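Local coordinates for protein putative alpha-L-fucosidase (PDB 3EYP) that probably hydrolyses alpha-L-fucosidic linkages as a glycoside hydrolase of family 29, with a barrel domain joined to an F5/8 type C domain, at residues A12-W17 and D247-A252; G362-D367 and I439-A444; T394-E399 and T414-I419. All blocks are in the same frame, centred on the assembly; numbering follows the deposited sequence.

Contact 1 (A12-W17 and D247-A252); sequences ARQLEW and DAYIPA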
loop_
_atom_site.group_PDB
_atom_site.type_symbol
_atom_site.label_atom_id
_atom_site.label_comp_id
_atom_site.label_asym_id
_atom_site.label_seq_id
_atom_site.Cartn_x
_atom_site.Cartn_y
_atom_site.Cartn_z
ATOM N N ALA A 12 -8.849 -7.506 11.369
ATOM C CA ALA A 12 -9.585 -6.229 11.245
ATOM C C ALA A 12 -8.625 -5.117 10.737
ATOM O O ALA A 12 -8.967 -4.291 9.889
ATOM C CB ALA A 12 -10.249 -5.816 12.601
ATOM N N ARG A 13 -7.407 -5.153 11.260
ATOM C CA ARG A 13 -6.321 -4.195 10.870
ATOM C C ARG A 13 -5.967 -4.310 9.404
ATOM O O ARG A 13 -5.769 -3.350 8.704
ATOM C CB ARG A 13 -5.041 -4.402 11.709
ATOM C CG ARG A 13 -5.179 -3.687 13.052
ATOM C CD ARG A 13 -3.849 -3.606 13.859
ATOM N NE ARG A 13 -3.159 -4.854 13.947
ATOM C CZ ARG A 13 -3.396 -5.765 14.872
ATOM N NH1 ARG A 13 -4.270 -5.547 15.816
ATOM N NH2 ARG A 13 -2.730 -6.888 14.859
ATOM N N GLN A 14 -5.868 -5.543 8.969
ATOM C CA GLN A 14 -5.492 -5.827 7.610
ATOM C C GLN A 14 -6.599 -5.408 6.668
ATOM O O GLN A 14 -6.360 -4.909 5.627
ATOM C CB GLN A 14 -5.047 -7.273 7.416
ATOM C CG GLN A 14 -3.751 -7.585 8.167
ATOM C CD GLN A 14 -3.441 -9.077 8.200
ATOM O OE1 GLN A 14 -4.349 -9.895 8.365
ATOM N NE2 GLN A 14 -2.166 -9.446 8.068
ATOM N N LEU A 15 -7.835 -5.570 7.079
ATOM C CA LEU A 15 -8.959 -5.115 6.234
ATOM C C LEU A 15 -8.962 -3.578 6.111
ATOM O O LEU A 15 -9.213 -3.008 5.070
ATOM C CB LEU A 15 -10.292 -5.597 6.829
ATOM C CG LEU A 15 -10.655 -7.073 6.772
ATOM C CD1 LEU A 15 -11.925 -7.288 7.724
ATOM C CD2 LEU A 15 -10.942 -7.416 5.287
ATOM N N GLU A 16 -8.724 -2.917 7.223
ATOM C CA GLU A 16 -8.709 -1.429 7.254
ATOM C C GLU A 16 -7.606 -0.896 6.310
ATOM O O GLU A 16 -7.815 -0.009 5.478
ATOM C CB GLU A 16 -8.527 -0.954 8.709
ATOM C CG GLU A 16 -8.395 0.584 8.863
ATOM C CD GLU A 16 -6.988 1.085 8.537
ATOM O OE1 GLU A 16 -6.019 0.460 9.042
ATOM O OE2 GLU A 16 -6.865 2.087 7.778
ATOM N N TRP A 17 -6.452 -1.534 6.408
ATOM C CA TRP A 17 -5.258 -1.184 5.602
ATOM C C TRP A 17 -5.505 -1.421 4.126
ATOM O O TRP A 17 -5.239 -0.577 3.274
ATOM C CB TRP A 17 -4.041 -1.987 6.094
ATOM C CG TRP A 17 -2.841 -2.012 5.191
ATOM C CD1 TRP A 17 -1.809 -1.129 5.181
ATOM C CD2 TRP A 17 -2.520 -3.016 4.201
ATOM N NE1 TRP A 17 -0.855 -1.508 4.243
ATOM C CE2 TRP A 17 -1.280 -2.649 3.614
ATOM C CE3 TRP A 17 -3.185 -4.131 3.708
ATOM C CZ2 TRP A 17 -0.696 -3.378 2.598
ATOM C CZ3 TRP A 17 -2.607 -4.861 2.688
ATOM C CH2 TRP A 17 -1.356 -4.486 2.147
ATOM N N ASP A 247 2.088 -19.946 5.113
ATOM C CA ASP A 247 1.730 -20.208 6.512
ATOM C C ASP A 247 1.204 -19.025 7.316
ATOM O O ASP A 247 0.733 -19.207 8.435
ATOM C CB ASP A 247 2.826 -20.918 7.319
ATOM C CG ASP A 247 4.079 -20.065 7.555
ATOM O OD1 ASP A 247 4.006 -18.831 7.492
ATOM O OD2 ASP A 247 5.148 -20.671 7.827
ATOM N N ALA A 248 1.229 -17.857 6.696
ATOM C CA ALA A 248 0.830 -16.603 7.308
ATOM C C ALA A 248 0.114 -15.684 6.385
ATOM O O ALA A 248 0.443 -15.553 5.203
ATOM C CB ALA A 248 2.082 -15.881 7.941
ATOM N N TYR A 249 -0.819 -14.933 6.943
ATOM C CA TYR A 249 -1.585 -13.919 6.170
ATOM C C TYR A 249 -0.970 -12.579 6.516
ATOM O O TYR A 249 -1.144 -12.056 7.615
ATOM C CB TYR A 249 -3.057 -13.959 6.503
ATOM C CG TYR A 249 -3.936 -13.239 5.500
ATOM C CD1 TYR A 249 -4.729 -13.948 4.601
ATOM C CD2 TYR A 249 -3.992 -11.843 5.467
ATOM C CE1 TYR A 249 -5.526 -13.276 3.663
ATOM C CE2 TYR A 249 -4.782 -11.181 4.547
ATOM C CZ TYR A 249 -5.543 -11.884 3.648
ATOM O OH TYR A 249 -6.350 -11.193 2.719
ATOM N N ILE A 250 -0.123 -12.143 5.614
ATOM C CA ILE A 250 0.659 -10.882 5.766
ATOM C C ILE A 250 0.782 -10.284 4.395
ATOM O O ILE A 250 1.751 -10.579 3.649
ATOM C CB ILE A 250 2.068 -11.120 6.345
ATOM C CG1 ILE A 250 2.047 -12.015 7.575
ATOM C CG2 ILE A 250 2.709 -9.787 6.737
ATOM C CD1 ILE A 250 3.387 -12.647 7.947
ATOM N N PRO A 251 -0.208 -9.475 4.006
ATOM C CA PRO A 251 -0.241 -9.017 2.657
ATOM C C PRO A 251 0.891 -8.043 2.313
ATOM O O PRO A 251 1.475 -7.418 3.191
ATOM C CB PRO A 251 -1.593 -8.308 2.526
ATOM C CG PRO A 251 -2.136 -8.186 3.865
ATOM C CD PRO A 251 -1.350 -9.015 4.817
ATOM N N ALA A 252 1.204 -7.985 1.048
ATOM C CA ALA A 252 2.256 -7.094 0.521
ATOM C C ALA A 252 1.858 -5.631 0.506
ATOM O O ALA A 252 0.795 -5.213 -0.011
ATOM C CB ALA A 252 2.690 -7.518 -0.895
#
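With CG anti to its carbonyl carbon (chi1 -66°) and an extended chain beyond, Q14 carries its carboxamide across to 247-252, while W17, its CG anti to the backbone N (chi1 166°), swings an indole toward the same segment one turn further along helix 12-20. The two side chains pack the N-terminal helix of the TIM-barrel domain against the link between strand 248-249 and barrel strand 253-257. Q14 NE2 donates to Y249 O at 2.8 Å, in a bond of 160° at the hydrogen. The acceptor lies close to the amide plane of Q14, but the donor stands above the carbonyl plane of Y249. D205 O accepts a second bond from NE2, and S11 N donates to OE1, so partners at both ends should define which way round the amide sits. Its flanks are also in contact, with Q14 OE1 3.5 Å from Y249 CD2 and NE2 3.4 Å from P251 CD. An alanine in place of Q14 would remove the whole carboxamide, leave Y249 O without this donor and probably loosen the helix from the loop. W17 passes alongside P251, CZ3 lying 3.6 Å from P251 CG, and its NE1 is bonded to E253 OE1. At the benzene edge of the indole, near the ring plane, W17 CH2 approaches A252 O to 3.1 Å; this same oxygen accepts a hydrogen bond from S290 OG.

Contact 2 (G362-D367 and I439-A444); sequences GEVKAD and IQDGKA
Two antiparallel strands of one sheet in the F5/8 type C domain meet in this contact: strand 366-372 starts and strand 434-442 ends here, with A366-I439 the one bridge between the two segments. A366 and I439 form a hydrogen-bonded pair. A366 N donates to I439 O at 2.9 Å on an in-plane lone pair (157° at the hydrogen), and I439 N returns a short bond of 2.6 Å to A366 O, nearly along the C=O axis. Their side chains leave the same face of the sheet, CB to CB 4.2 Å. K365 adds a CA-H...O contact to I439 O, its CA 3.3 Å from that oxygen, and its NZ bonds to Q440 O, whose position is less sure. I439 CG2, anti to the backbone N, abuts V364 O at 3.1 Å.

Beyond the pair, V364 takes over: its CG1, anti to its own carbonyl carbon, lies 3.5 Å from G442 O and also meets the carbonyl carbon of A444, so the valine branch rests on backbone rather than on side chains. One water donates to both V364 O and A444 O, bridging the two segments where direct pairing has ended. E363 OE1 accepts from K365 N through its anti lone pair. On the other side of strand 434-442, Q440 and D441 both face K395 in a classic beta bulge. D367, on strand 366-372, forms a salt bridge with R438. The antiparallel strands are thus paired within a sheet of the beta sandwich, as in F5/8 type C (discoidin-like) domains.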
loop_
_atom_site.group_PDB
_atom_site.type_symbol
_atom_site.label_atom_id
_atom_site.label_comp_id
_atom_site.label_asym_id
_atom_site.label_seq_id
_atom_site.Cartn_x
_atom_site.Cartn_y
_atom_site.Cartn_z
ATOM N N GLY A 362 -18.580 -26.229 -2.358
ATOM C CA GLY A 362 -17.770 -27.297 -2.961
ATOM C C GLY A 362 -17.622 -27.211 -4.451
ATOM O O GLY A 362 -16.946 -28.005 -5.076
ATOM N N GLU A 363 -18.351 -26.286 -5.037
ATOM C CA GLU A 363 -18.211 -26.069 -6.449
ATOM C C GLU A 363 -17.413 -24.771 -6.698
ATOM O O GLU A 363 -17.904 -23.678 -6.464
ATOM C CB GLU A 363 -19.582 -25.939 -7.074
ATOM C CG GLU A 363 -19.447 -25.636 -8.513
ATOM C CD GLU A 363 -18.775 -26.756 -9.234
ATOM O OE1 GLU A 363 -17.626 -26.545 -9.724
ATOM O OE2 GLU A 363 -19.399 -27.865 -9.253
ATOM N N VAL A 364 -16.197 -24.950 -7.209
ATOM C CA VAL A 364 -15.192 -23.888 -7.320
ATOM C C VAL A 364 -15.233 -23.180 -8.656
ATOM O O VAL A 364 -14.664 -22.098 -8.811
ATOM C CB VAL A 364 -13.739 -24.444 -7.052
ATOM C CG1 VAL A 364 -13.644 -25.119 -5.690
ATOM C CG2 VAL A 364 -13.264 -25.368 -8.166
ATOM N N LYS A 365 -15.939 -23.796 -9.599
ATOM C CA LYS A 365 -16.093 -23.247 -10.971
ATOM C C LYS A 365 -17.421 -22.526 -11.171
ATOM O O LYS A 365 -18.454 -22.896 -10.587
ATOM C CB LYS A 365 -15.930 -24.327 -12.066
ATOM C CG LYS A 365 -14.604 -25.077 -12.084
ATOM C CD LYS A 365 -14.508 -26.020 -13.263
ATOM C CE LYS A 365 -13.026 -26.227 -13.736
ATOM N NZ LYS A 365 -12.376 -25.261 -14.827
ATOM N N ALA A 366 -17.339 -21.457 -11.967
ATOM C CA ALA A 366 -18.512 -20.729 -12.494
ATOM C C ALA A 366 -18.246 -19.980 -13.772
ATOM O O ALA A 366 -17.145 -19.459 -14.031
ATOM C CB ALA A 366 -19.096 -19.798 -11.470
ATOM N N ASP A 367 -19.299 -19.917 -14.566
ATOM C CA ASP A 367 -19.283 -19.161 -15.816
ATOM C C ASP A 367 -20.432 -18.183 -15.781
ATOM O O ASP A 367 -21.567 -18.588 -15.556
ATOM C CB ASP A 367 -19.480 -20.077 -17.015
ATOM C CG ASP A 367 -18.215 -20.866 -17.407
ATOM O OD1 ASP A 367 -17.068 -20.458 -17.079
ATOM O OD2 ASP A 367 -18.380 -21.918 -18.105
ATOM N N ILE A 439 -14.712 -18.471 -13.965
ATOM C CA ILE A 439 -14.067 -18.918 -12.720
ATOM C C ILE A 439 -13.722 -20.352 -12.959
ATOM O O ILE A 439 -14.610 -21.219 -13.046
ATOM C CB ILE A 439 -14.986 -18.779 -11.455
ATOM C CG1 ILE A 439 -15.422 -17.348 -11.265
ATOM C CG2 ILE A 439 -14.278 -19.299 -10.134
ATOM C CD1 ILE A 439 -14.343 -16.367 -11.486
ATOM N N GLN A 440 -12.430 -20.599 -13.154
ATOM C CA GLN A 440 -11.931 -21.889 -13.658
ATOM C C GLN A 440 -11.432 -22.864 -12.633
ATOM O O GLN A 440 -11.471 -24.053 -12.832
ATOM C CB GLN A 440 -10.851 -21.640 -14.708
ATOM C CG GLN A 440 -11.472 -21.048 -15.917
ATOM C CD GLN A 440 -10.502 -20.383 -16.841
ATOM O OE1 GLN A 440 -9.802 -19.431 -16.472
ATOM N NE2 GLN A 440 -10.508 -20.833 -18.088
ATOM N N ASP A 441 -10.987 -22.357 -11.514
ATOM C CA ASP A 441 -10.443 -23.197 -10.432
ATOM C C ASP A 441 -10.329 -22.388 -9.165
ATOM O O ASP A 441 -10.295 -21.133 -9.192
ATOM C CB ASP A 441 -9.066 -23.744 -10.808
ATOM C CG ASP A 441 -8.711 -25.019 -10.070
ATOM O OD1 ASP A 441 -9.531 -25.605 -9.332
ATOM O OD2 ASP A 441 -7.563 -25.448 -10.207
ATOM N N GLY A 442 -10.286 -23.132 -8.064
ATOM C CA GLY A 442 -10.213 -22.559 -6.721
ATOM C C GLY A 442 -10.110 -23.560 -5.621
ATOM O O GLY A 442 -10.203 -24.737 -5.858
ATOM N N LYS A 443 -9.885 -23.049 -4.427
ATOM C CA LYS A 443 -9.864 -23.825 -3.202
ATOM C C LYS A 443 -11.266 -23.892 -2.580
ATOM O O LYS A 443 -11.547 -24.741 -1.722
ATOM C CB LYS A 443 -8.947 -23.191 -2.178
ATOM C CG LYS A 443 -7.516 -23.176 -2.596
ATOM C CD LYS A 443 -6.708 -22.320 -1.640
ATOM C CE LYS A 443 -6.560 -22.984 -0.283
ATOM N NZ LYS A 443 -6.156 -22.036 0.769
ATOM N N ALA A 444 -12.119 -22.976 -3.027
ATOM C CA ALA A 444 -13.519 -22.960 -2.592
ATOM C C ALA A 444 -14.440 -22.249 -3.579
ATOM O O ALA A 444 -14.014 -21.624 -4.531
ATOM C CB ALA A 444 -13.676 -22.369 -1.181
HETATM O O HOH W 1 -13.337 -20.223 -6.930
HETATM O O HOH W 2 -15.420 -21.960 -15.766
#

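Contact 3 (T394-E399 and T414-I419); sequences TKWSVE and TDKQAI
W396 is the densely packed part of this contact, its indole held between two aliphatic groups. K416 CB lies over one face, 3.6 Å from the centroid of the five-membered ring, and I419 CD1 covers the opposite face at 4.2 Å, both in CH-pi contacts. The tryptophan reaches this slot with CG flanked by both its backbone N and C (chi1 59°). NE1 donates at 3.0 Å to A418 O, which lies near the ring plane, although NE1 sits above the carbonyl plane of A418. The backbones join through W396 N to K416 O at 2.9 Å and K416 N to W396 O at 2.8 Å. D415, with positive phi, and K416 together face W396 in a G1 beta bulge, and loop 414-419 lines the edge of strand 393-401 in the F5/8 type C beta sandwich. S397 OG extends the grip by accepting D415 N at 3.0 Å while bonding Q440 OE1. K416 NZ reaches D218 of the fucosidase region in a salt bridge. Toward solvent the packing thins. K395 and D415 run side by side, and their ion pair is long, NZ to OD1 3.9 Å. At the T394 end, a water donates to T394 O and Q417 OE1.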
loop_
_atom_site.group_PDB
_atom_site.type_symbol
_atom_site.label_atom_id
_atom_site.label_comp_id
_atom_site.label_asym_id
_atom_site.label_seq_id
_atom_site.Cartn_x
_atom_site.Cartn_y
_atom_site.Cartn_z
ATOM N N THR A 394 -8.678 -19.335 -7.823
ATOM C CA THR A 394 -7.277 -19.478 -8.163
ATOM C C THR A 394 -6.970 -19.562 -9.627
ATOM O O THR A 394 -5.808 -19.613 -10.008
ATOM C CB THR A 394 -6.613 -20.701 -7.483
ATOM O OG1 THR A 394 -7.293 -21.910 -7.877
ATOM C CG2 THR A 394 -6.613 -20.564 -5.965
ATOM N N LYS A 395 -8.006 -19.552 -10.452
ATOM C CA LYS A 395 -7.792 -19.401 -11.890
ATOM C C LYS A 395 -9.020 -18.779 -12.501
ATOM O O LYS A 395 -10.144 -19.141 -12.133
ATOM C CB LYS A 395 -7.456 -20.788 -12.494
ATOM C CG LYS A 395 -7.135 -20.769 -13.952
ATOM C CD LYS A 395 -6.796 -22.181 -14.431
ATOM C CE LYS A 395 -6.743 -22.230 -15.959
ATOM N NZ LYS A 395 -6.843 -23.675 -16.427
ATOM N N TRP A 396 -8.803 -17.784 -13.339
ATOM C CA TRP A 396 -9.882 -17.069 -14.002
ATOM C C TRP A 396 -9.488 -16.444 -15.326
ATOM O O TRP A 396 -8.298 -16.092 -15.588
ATOM C CB TRP A 396 -10.513 -16.000 -13.088
ATOM C CG TRP A 396 -9.551 -14.944 -12.587
ATOM C CD1 TRP A 396 -8.681 -15.062 -11.560
ATOM C CD2 TRP A 396 -9.403 -13.624 -13.088
ATOM N NE1 TRP A 396 -7.994 -13.885 -11.381
ATOM C CE2 TRP A 396 -8.410 -12.998 -12.330
ATOM C CE3 TRP A 396 -10.002 -12.914 -14.127
ATOM C CZ2 TRP A 396 -8.001 -11.677 -12.568
ATOM C CZ3 TRP A 396 -9.589 -11.622 -14.363
ATOM C CH2 TRP A 396 -8.607 -11.020 -13.579
ATOM N N SER A 397 -10.497 -16.343 -16.172
ATOM C CA SER A 397 -10.335 -15.730 -17.506
ATOM C C SER A 397 -11.553 -14.917 -17.872
ATOM O O SER A 397 -12.625 -15.101 -17.336
ATOM C CB SER A 397 -10.117 -16.759 -18.587
ATOM O OG SER A 397 -9.148 -17.689 -18.223
ATOM N N VAL A 398 -11.329 -13.995 -18.786
ATOM C CA VAL A 398 -12.386 -13.192 -19.352
ATOM C C VAL A 398 -12.312 -13.244 -20.894
ATOM O O VAL A 398 -11.256 -13.175 -21.515
ATOM C CB VAL A 398 -12.374 -11.708 -18.788
ATOM C CG1 VAL A 398 -13.570 -10.887 -19.338
ATOM C CG2 VAL A 398 -12.370 -11.679 -17.219
ATOM N N GLU A 399 -13.492 -13.430 -21.461
ATOM C CA GLU A 399 -13.728 -13.473 -22.899
ATOM C C GLU A 399 -14.867 -12.572 -23.314
ATOM O O GLU A 399 -15.626 -12.038 -22.513
ATOM C CB GLU A 399 -14.054 -14.911 -23.314
ATOM C CG GLU A 399 -12.999 -15.891 -22.849
ATOM C CD GLU A 399 -13.441 -17.340 -22.987
ATOM O OE1 GLU A 399 -14.672 -17.602 -22.913
ATOM O OE2 GLU A 399 -12.558 -18.208 -23.165
ATOM N N THR A 414 -6.298 -14.085 -19.526
ATOM C CA THR A 414 -6.378 -15.534 -19.678
ATOM C C THR A 414 -5.547 -16.312 -18.658
ATOM O O THR A 414 -4.355 -16.133 -18.499
ATOM C CB THR A 414 -5.912 -15.901 -21.068
ATOM O OG1 THR A 414 -6.633 -15.125 -22.030
ATOM C CG2 THR A 414 -6.098 -17.420 -21.337
ATOM N N ASP A 415 -6.249 -17.187 -17.952
ATOM C CA ASP A 415 -5.649 -18.080 -16.983
ATOM C C ASP A 415 -4.877 -17.274 -15.953
ATOM O O ASP A 415 -3.745 -17.625 -15.567
ATOM C CB ASP A 415 -4.739 -19.072 -17.728
ATOM C CG ASP A 415 -5.526 -20.005 -18.681
ATOM O OD1 ASP A 415 -6.729 -20.264 -18.415
ATOM O OD2 ASP A 415 -4.930 -20.433 -19.702
ATOM N N LYS A 416 -5.535 -16.194 -15.513
ATOM C CA LYS A 416 -5.091 -15.398 -14.377
ATOM C C LYS A 416 -5.265 -16.216 -13.118
ATOM O O LYS A 416 -6.008 -17.172 -13.075
ATOM C CB LYS A 416 -5.828 -14.073 -14.284
ATOM C CG LYS A 416 -5.670 -13.172 -15.503
ATOM C CD LYS A 416 -4.283 -13.088 -15.939
ATOM C CE LYS A 416 -3.459 -12.138 -15.108
ATOM N NZ LYS A 416 -1.982 -12.329 -15.406
ATOM N N GLN A 417 -4.498 -15.881 -12.094
ATOM C CA GLN A 417 -4.536 -16.687 -10.871
ATOM C C GLN A 417 -5.227 -16.038 -9.668
ATOM O O GLN A 417 -6.364 -16.395 -9.342
ATOM C CB GLN A 417 -3.147 -17.113 -10.510
ATOM C CG GLN A 417 -2.522 -18.055 -11.481
ATOM C CD GLN A 417 -1.132 -18.433 -11.013
ATOM O OE1 GLN A 417 -0.941 -19.005 -9.934
ATOM N NE2 GLN A 417 -0.170 -18.107 -11.797
ATOM N N ALA A 418 -4.550 -15.067 -9.038
ATOM C CA ALA A 418 -5.140 -14.358 -7.857
ATOM C C ALA A 418 -6.178 -13.346 -8.235
ATOM O O ALA A 418 -6.176 -12.756 -9.321
ATOM C CB ALA A 418 -4.045 -13.653 -6.994
ATOM N N ILE A 419 -7.072 -13.160 -7.275
ATOM C CA ILE A 419 -7.928 -12.024 -7.232
ATOM C C ILE A 419 -7.678 -11.182 -6.000
ATOM O O ILE A 419 -7.204 -10.054 -6.087
ATOM C CB ILE A 419 -9.417 -12.372 -7.311
ATOM C CG1 ILE A 419 -9.741 -13.148 -8.611
ATOM C CG2 ILE A 419 -10.178 -11.077 -7.297
ATOM C CD1 ILE A 419 -11.220 -13.651 -8.731
HETATM O O HOH W 3 -3.256 -20.724 -8.846
HETATM O O HOH W 4 -9.328 -14.816 -22.254
#

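From the N terminus, helix 12-20 meets 247-252 in contact 1, closing a loop of 229 residues that takes in most of the barrel strands. The chain then completes the barrel and enters the F5/8 type C domain, where 362-367 opens contact 2. Before that closes with 439-444, contact 3 opens and closes inside its loop, tying strand 393-401 to the loop that follows strand 408-409. Contact 1 thus stands in series with the other two, its centre 24 Å from that of contact 2. Contacts 2 and 3 touch directly, as neighbouring strands 434-442 and 393-401 share a sheet and T394 N probably hydrogen-bonds D441 O (2.8 Å).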